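PDB 5KVB: gamma-hexachlorocyclohexane dehydrochlorinase from Novosphingobium barchaimii LL02, which probably catalyses two successive anti dehydrochlorinations of lindane, turning gamma-hexachlorocyclohexane first into gamma-pentachlorocyclohexene and then into 1,3,4,6-tetrachloro-1,4-cyclohexadiene. Local coordinates for residues A18-L23 and S122-R127. Residues are numbered along the deposited sequence; the frame is centred on the assembly and turned at random.
Sequences AAIQDL and SEYERR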
loop_
_atom_site.group_PDB
_atom_site.type_symbol
_atom_site.label_atom_id
_atom_site.label_comp_id
_atom_site.label_asym_id
_atom_site.label_seq_id
_atom_site.Cartn_x
_atom_site.Cartn_y
_atom_site.Cartn_z
ATOM N N ALA A 18 -1.599 -15.542 -3.549
ATOM C CA ALA A 18 -2.843 -14.777 -3.630
ATOM C C ALA A 18 -3.761 -15.054 -2.441
ATOM O O ALA A 18 -4.342 -14.132 -1.860
ATOM C CB ALA A 18 -3.559 -15.076 -4.955
ATOM N N ALA A 19 -3.881 -16.321 -2.065
ATOM C CA ALA A 19 -4.710 -16.684 -0.924
ATOM C C ALA A 19 -4.178 -16.018 0.349
ATOM O O ALA A 19 -4.961 -15.508 1.167
ATOM C CB ALA A 19 -4.762 -18.189 -0.764
ATOM N N ILE A 20 -2.854 -15.987 0.513
ATOM C CA ILE A 20 -2.261 -15.452 1.733
ATOM C C ILE A 20 -2.370 -13.922 1.751
ATOM O O ILE A 20 -2.682 -13.336 2.789
ATOM C CB ILE A 20 -0.812 -15.946 1.872
ATOM C CG1 ILE A 20 -0.819 -17.460 2.161
ATOM C CG2 ILE A 20 -0.070 -15.181 2.969
ATOM C CD1 ILE A 20 0.544 -18.119 1.981
ATOM N N GLN A 21 -2.166 -13.278 0.601
ATOM C CA GLN A 21 -2.370 -11.831 0.500
ATOM C C GLN A 21 -3.817 -11.452 0.881
ATOM O O GLN A 21 -4.037 -10.482 1.607
ATOM C CB GLN A 21 -1.996 -11.346 -0.910
ATOM C CG GLN A 21 -0.487 -11.456 -1.199
ATOM C CD GLN A 21 -0.163 -11.591 -2.683
ATOM O OE1 GLN A 21 -1.053 -11.605 -3.536
ATOM N NE2 GLN A 21 1.122 -11.706 -2.993
ATOM N N ASP A 22 -4.794 -12.253 0.465
ATOM C CA ASP A 22 -6.189 -12.043 0.864
ATOM C C ASP A 22 -6.409 -12.255 2.379
ATOM O O ASP A 22 -7.132 -11.476 3.010
ATOM C CB ASP A 22 -7.141 -12.961 0.069
ATOM C CG ASP A 22 -7.308 -12.552 -1.396
ATOM O OD1 ASP A 22 -6.912 -11.444 -1.786
ATOM O OD2 ASP A 22 -7.870 -13.380 -2.150
ATOM N N LEU A 23 -5.798 -13.284 2.970
ATOM C CA LEU A 23 -5.908 -13.490 4.428
ATOM C C LEU A 23 -5.441 -12.259 5.182
ATOM O O LEU A 23 -6.094 -11.793 6.135
ATOM C CB LEU A 23 -5.082 -14.707 4.882
ATOM C CG LEU A 23 -5.589 -16.079 4.428
ATOM C CD1 LEU A 23 -4.510 -17.125 4.691
ATOM C CD2 LEU A 23 -6.878 -16.463 5.167
ATOM N N SER A 122 4.007 -12.450 10.413
ATOM C CA SER A 122 2.926 -13.435 10.318
ATOM C C SER A 122 3.428 -14.812 9.877
ATOM O O SER A 122 4.498 -14.925 9.294
ATOM C CB SER A 122 1.844 -12.921 9.358
ATOM O OG SER A 122 2.395 -12.581 8.095
ATOM N N GLU A 123 2.642 -15.852 10.170
ATOM C CA GLU A 123 2.894 -17.197 9.678
ATOM C C GLU A 123 1.565 -17.769 9.205
ATOM O O GLU A 123 0.514 -17.524 9.814
ATOM C CB GLU A 123 3.505 -18.106 10.761
ATOM C CG GLU A 123 3.927 -19.490 10.249
ATOM C CD GLU A 123 4.218 -20.481 11.379
ATOM O OE1 GLU A 123 5.388 -20.555 11.824
ATOM O OE2 GLU A 123 3.280 -21.193 11.813
ATOM N N TYR A 124 1.637 -18.541 8.125
ATOM C CA TYR A 124 0.471 -19.193 7.524
ATOM C C TYR A 124 0.784 -20.663 7.324
ATOM O O TYR A 124 1.908 -21.017 6.969
ATOM C CB TYR A 124 0.108 -18.538 6.183
ATOM C CG TYR A 124 0.065 -17.029 6.275
ATOM C CD1 TYR A 124 1.223 -16.276 6.122
ATOM C CD2 TYR A 124 -1.130 -16.365 6.556
ATOM C CE1 TYR A 124 1.191 -14.891 6.244
ATOM C CE2 TYR A 124 -1.170 -14.975 6.678
ATOM C CZ TYR A 124 -0.005 -14.259 6.510
ATOM O OH TYR A 124 -0.013 -12.892 6.642
ATOM N N GLU A 125 -0.203 -21.514 7.583
ATOM C CA GLU A 125 -0.056 -22.949 7.364
ATOM C C GLU A 125 -1.120 -23.456 6.404
ATOM O O GLU A 125 -2.262 -22.989 6.426
ATOM C CB GLU A 125 -0.138 -23.725 8.687
ATOM C CG GLU A 125 1.059 -23.510 9.597
ATOM C CD GLU A 125 1.067 -24.442 10.799
ATOM O OE1 GLU A 125 0.127 -25.256 10.940
ATOM O OE2 GLU A 125 2.025 -24.362 11.599
ATOM N N ARG A 126 -0.748 -24.368 5.448
ATOM C CA ARG A 126 -1.706 -25.055 4.596
ATOM C C ARG A 126 -2.047 -26.414 5.204
ATOM O O ARG A 126 -1.162 -27.228 5.468
ATOM C CB ARG A 126 -1.157 -25.217 3.175
ATOM C CG ARG A 126 -2.052 -26.047 2.269
ATOM C CD ARG A 126 -1.846 -25.692 0.805
ATOM N NE ARG A 126 -0.460 -25.852 0.379
ATOM C CZ ARG A 126 -0.045 -25.644 -0.868
ATOM N NH1 ARG A 126 -0.914 -25.271 -1.803
ATOM N NH2 ARG A 126 1.231 -25.804 -1.183
ATOM N N ARG A 127 -3.338 -26.635 5.435
ATOM C CA ARG A 127 -3.835 -27.882 6.020
ATOM C C ARG A 127 -4.970 -28.401 5.164
ATOM O O ARG A 127 -5.925 -27.673 4.892
ATOM C CB ARG A 127 -4.310 -27.659 7.454
ATOM C CG ARG A 127 -3.229 -27.145 8.376
ATOM C CD ARG A 127 -3.767 -26.955 9.788
ATOM N NE ARG A 127 -2.800 -26.282 10.655
ATOM C CZ ARG A 127 -3.070 -25.837 11.881
ATOM N NH1 ARG A 127 -4.280 -25.994 12.403
ATOM N NH2 ARG A 127 -2.119 -25.233 12.584
#
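Ile20 sets its CG2 methyl squarely on the Tyr124 ring, where the long helix 10-33 packs against the curved mixed sheet of this SnoaL-like, NTF2-type fold. The fit is tight: CG2 of Ile20 sits 3.5 Å from the centroid of the Tyr124 ring and 9° off its normal, a CH-pi contact over the middle of one face. What presents that methyl is the first torsion of Ile20, which turns CG2 anti to the backbone N (CG1 at chi1 -69°). Three residues on, nearly one turn of the helix, Leu23 joins in, its CD1 approaching CD2 of Tyr124 obliquely at 3.9 Å, a looser touch. No hydrogen bond joins the two segments; apolar packing does the work, extended by Val95, Leu87 and Trp131 around Ile20 and by Phe133 beside the tyrosine. With an alanine here instead of Tyr124, the Ile20 methyl would probably lose its aromatic platform and the Ser122 hydroxyl its tyrosine partner. That hydroxyl pair, Ser122 OG to Tyr124 OH at 2.8 Å, helps fix the ring's far end. The other side of strand 113-127 is polar and partly exposed: Glu125 points away from the helix and, in one of its two modelled conformers, pairs with Arg127, which also meets Asp46 and makes a cation-pi contact with Trp44. In that conformer a single carboxylate oxygen takes both bonds, OE1 of Glu125 lying in the guanidinium plane of Arg127, 2.8 Å from NH2 and 3.1 Å from NE.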